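Local coordinates for protein putative methylthioribose-1-phosphate isomerase (Pyrococcus horikoshii OT3, PDB 6A34) that probably interconverts 5-methylthioribose 1-phosphate and 5-methylthioribulose 1-phosphate, an isomerisation in the methionine salvage pathway, at residues 197-202 and 223-228. Residues are numbered along the deposited sequence; the frame is centred on the assembly and turned at random.
Sequences WLDETR and KLIADN
Strands 193-199 and 222-225 run parallel here, joined by two straight backbone bonds, L198 N to K223 O and I225 N to L198 O, both 2.9 Å, each donor in the plane of its carbonyl. E200 N extends the pairing past the strand, meeting I225 O almost along the C=O axis. On one face the W197 ring, its NE1 held by F238 O, lies beside K223 and meets I225 CG2 at 3.7 Å from CE3. On the other, L224 CD1 packs against L198 O and E200 CA.

Beyond the strands the carboxylate of D227 takes over. From CB, CG is set anti to the carbonyl carbon, beside the backbone N (chi1 -61°), which carries the group across to the turn after D199. D227 CG lies 3.6 Å from T201 N. OD1 accepts T201 N at 3.0 Å and touches D199 CB, while OD2 accepts R202 N at 2.9 Å; both oxygens use their syn lone pairs, so successive amides of the turn are gripped by one group. A water bound to E200 OE2 and D227 N also donates a weak bond to OD2. D199 OD2, bonded to H166 ND1, stands 4.4 Å from D227 OD1, a like charge that the donated N-H groups probably offset. An alanine at D227 would remove both acceptors and would probably loosen the turn at T201 and R202. T201 OG1 bonds D199 O from above its plane and also C167 N, C167 being a predicted transition-state stabiliser. Across the dimer interface, E200 OE2 forms a salt bridge with R202 NE of the second subunit, and R202 NE one with E200 OE2 of that subunit. The arrangement is that of a beta-alpha-beta crossover through helix 206-217 in a Rossmann-like sheet, its C-terminal strand ends bordering the predicted active site.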
loop_
_atom_site.group_PDB
_atom_site.type_symbol
_atom_site.label_atom_id
_atom_site.label_comp_id
_atom_site.label_asym_id
_atom_site.label_seq_id
_atom_site.Cartn_x
_atom_site.Cartn_y
_atom_site.Cartn_z
ATOM N N TRP A 197 2.854 13.133 8.019
ATOM C CA TRP A 197 2.834 12.059 7.017
ATOM C C TRP A 197 1.487 11.345 7.069
ATOM O O TRP A 197 1.019 10.958 8.175
ATOM C CB TRP A 197 3.932 11.028 7.270
ATOM C CG TRP A 197 5.311 11.575 7.216
ATOM C CD1 TRP A 197 6.069 11.956 8.273
ATOM C CD2 TRP A 197 6.104 11.797 6.041
ATOM N NE1 TRP A 197 7.290 12.380 7.832
ATOM C CE2 TRP A 197 7.344 12.287 6.474
ATOM C CE3 TRP A 197 5.892 11.605 4.670
ATOM C CZ2 TRP A 197 8.383 12.579 5.593
ATOM C CZ3 TRP A 197 6.910 11.912 3.792
ATOM C CH2 TRP A 197 8.140 12.399 4.246
ATOM N N LEU A 198 0.925 11.103 5.884
ATOM C CA LEU A 198 -0.333 10.375 5.700
ATOM C C LEU A 198 -0.108 9.150 4.816
ATOM O O LEU A 198 0.159 9.301 3.616
ATOM C CB LEU A 198 -1.358 11.284 5.018
ATOM C CG LEU A 198 -1.699 12.546 5.790
ATOM C CD1 LEU A 198 -2.667 13.412 4.965
ATOM C CD2 LEU A 198 -2.278 12.193 7.154
ATOM N N ASP A 199 -0.249 7.956 5.408
ATOM C CA ASP A 199 -0.297 6.705 4.660
ATOM C C ASP A 199 -1.589 6.731 3.844
ATOM O O ASP A 199 -2.652 7.011 4.404
ATOM C CB ASP A 199 -0.310 5.487 5.583
ATOM C CG ASP A 199 0.959 5.234 6.387
ATOM O OD1 ASP A 199 2.005 5.810 6.065
ATOM O OD2 ASP A 199 0.885 4.430 7.338
ATOM N N GLU A 200 -1.514 6.411 2.548
ATOM C CA GLU A 200 -2.707 6.438 1.698
ATOM C C GLU A 200 -3.764 5.457 2.218
ATOM O O GLU A 200 -4.970 5.735 2.080
ATOM C CB GLU A 200 -2.342 6.211 0.231
ATOM C CG GLU A 200 -1.674 4.880 -0.105
ATOM C CD GLU A 200 -1.463 4.714 -1.611
ATOM O OE1 GLU A 200 -1.815 5.673 -2.331
ATOM O OE2 GLU A 200 -0.982 3.623 -2.079
ATOM N N THR A 201 -3.299 4.307 2.751
ATOM C CA THR A 201 -4.091 3.267 3.434
ATOM C C THR A 201 -4.973 2.454 2.474
ATOM O O THR A 201 -6.223 2.512 2.502
ATOM C CB THR A 201 -4.922 3.857 4.579
ATOM O OG1 THR A 201 -4.135 4.824 5.278
ATOM C CG2 THR A 201 -5.353 2.789 5.561
ATOM N N ARG A 202 -4.305 1.651 1.648
ATOM C CA ARG A 202 -4.936 0.643 0.832
ATOM C C ARG A 202 -5.535 -0.414 1.756
ATOM O O ARG A 202 -5.052 -0.590 2.870
ATOM C CB ARG A 202 -3.922 -0.012 -0.121
ATOM C CG ARG A 202 -3.676 0.751 -1.417
ATOM C CD ARG A 202 -4.837 0.685 -2.398
ATOM N NE ARG A 202 -4.987 -0.624 -3.002
ATOM C CZ ARG A 202 -6.030 -1.001 -3.724
ATOM N NH1 ARG A 202 -7.107 -0.230 -3.787
ATOM N NH2 ARG A 202 -5.972 -2.156 -4.366
ATOM N N LYS A 223 2.034 15.386 3.863
ATOM C CA LYS A 223 2.688 14.685 2.781
ATOM C C LYS A 223 2.081 13.289 2.643
ATOM O O LYS A 223 2.089 12.506 3.616
ATOM C CB LYS A 223 4.194 14.591 3.015
ATOM C CG LYS A 223 4.996 15.745 2.444
ATOM C CD LYS A 223 6.453 15.434 2.205
ATOM C CE LYS A 223 7.342 16.639 2.445
ATOM N NZ LYS A 223 6.792 17.871 1.839
ATOM N N LEU A 224 1.576 12.979 1.439
ATOM C CA LEU A 224 0.849 11.721 1.204
ATOM C C LEU A 224 1.845 10.699 0.655
ATOM O O LEU A 224 2.633 11.060 -0.193
ATOM C CB LEU A 224 -0.279 11.997 0.211
ATOM C CG LEU A 224 -1.077 10.786 -0.242
ATOM C CD1 LEU A 224 -1.838 10.176 0.930
ATOM C CD2 LEU A 224 -2.050 11.194 -1.343
ATOM N N ILE A 225 1.896 9.493 1.245
ATOM C CA ILE A 225 2.834 8.435 0.810
ATOM C C ILE A 225 2.110 7.099 0.621
ATOM O O ILE A 225 1.064 6.812 1.253
ATOM C CB ILE A 225 3.971 8.227 1.823
ATOM C CG1 ILE A 225 3.423 7.888 3.210
ATOM C CG2 ILE A 225 4.959 9.398 1.861
ATOM C CD1 ILE A 225 4.510 7.468 4.137
ATOM N N ALA A 226 2.733 6.236 -0.189
ATOM C CA ALA A 226 2.312 4.843 -0.304
ATOM C C ALA A 226 2.644 4.158 1.025
ATOM O O ALA A 226 3.618 4.493 1.672
ATOM C CB ALA A 226 2.988 4.153 -1.474
ATOM N N ASP A 227 1.814 3.195 1.410
ATOM C CA ASP A 227 1.964 2.444 2.679
ATOM C C ASP A 227 3.360 1.833 2.791
ATOM O O ASP A 227 3.949 1.801 3.858
ATOM C CB ASP A 227 0.870 1.391 2.743
ATOM C CG ASP A 227 -0.513 2.017 2.732
ATOM O OD1 ASP A 227 -0.693 3.021 3.473
ATOM O OD2 ASP A 227 -1.406 1.498 1.982
ATOM N N ASN A 228 3.839 1.308 1.662
ATOM C CA ASN A 228 5.163 0.770 1.485
ATOM C C ASN A 228 6.228 1.740 1.987
ATOM O O ASN A 228 7.308 1.326 2.359
ATOM C CB ASN A 228 5.464 0.464 0.003
ATOM C CG ASN A 228 4.980 -0.904 -0.419
ATOM O OD1 ASN A 228 4.914 -1.828 0.408
ATOM N ND2 ASN A 228 4.658 -1.045 -1.690
HETATM O O HOH W 1 -0.096 1.998 -0.261
#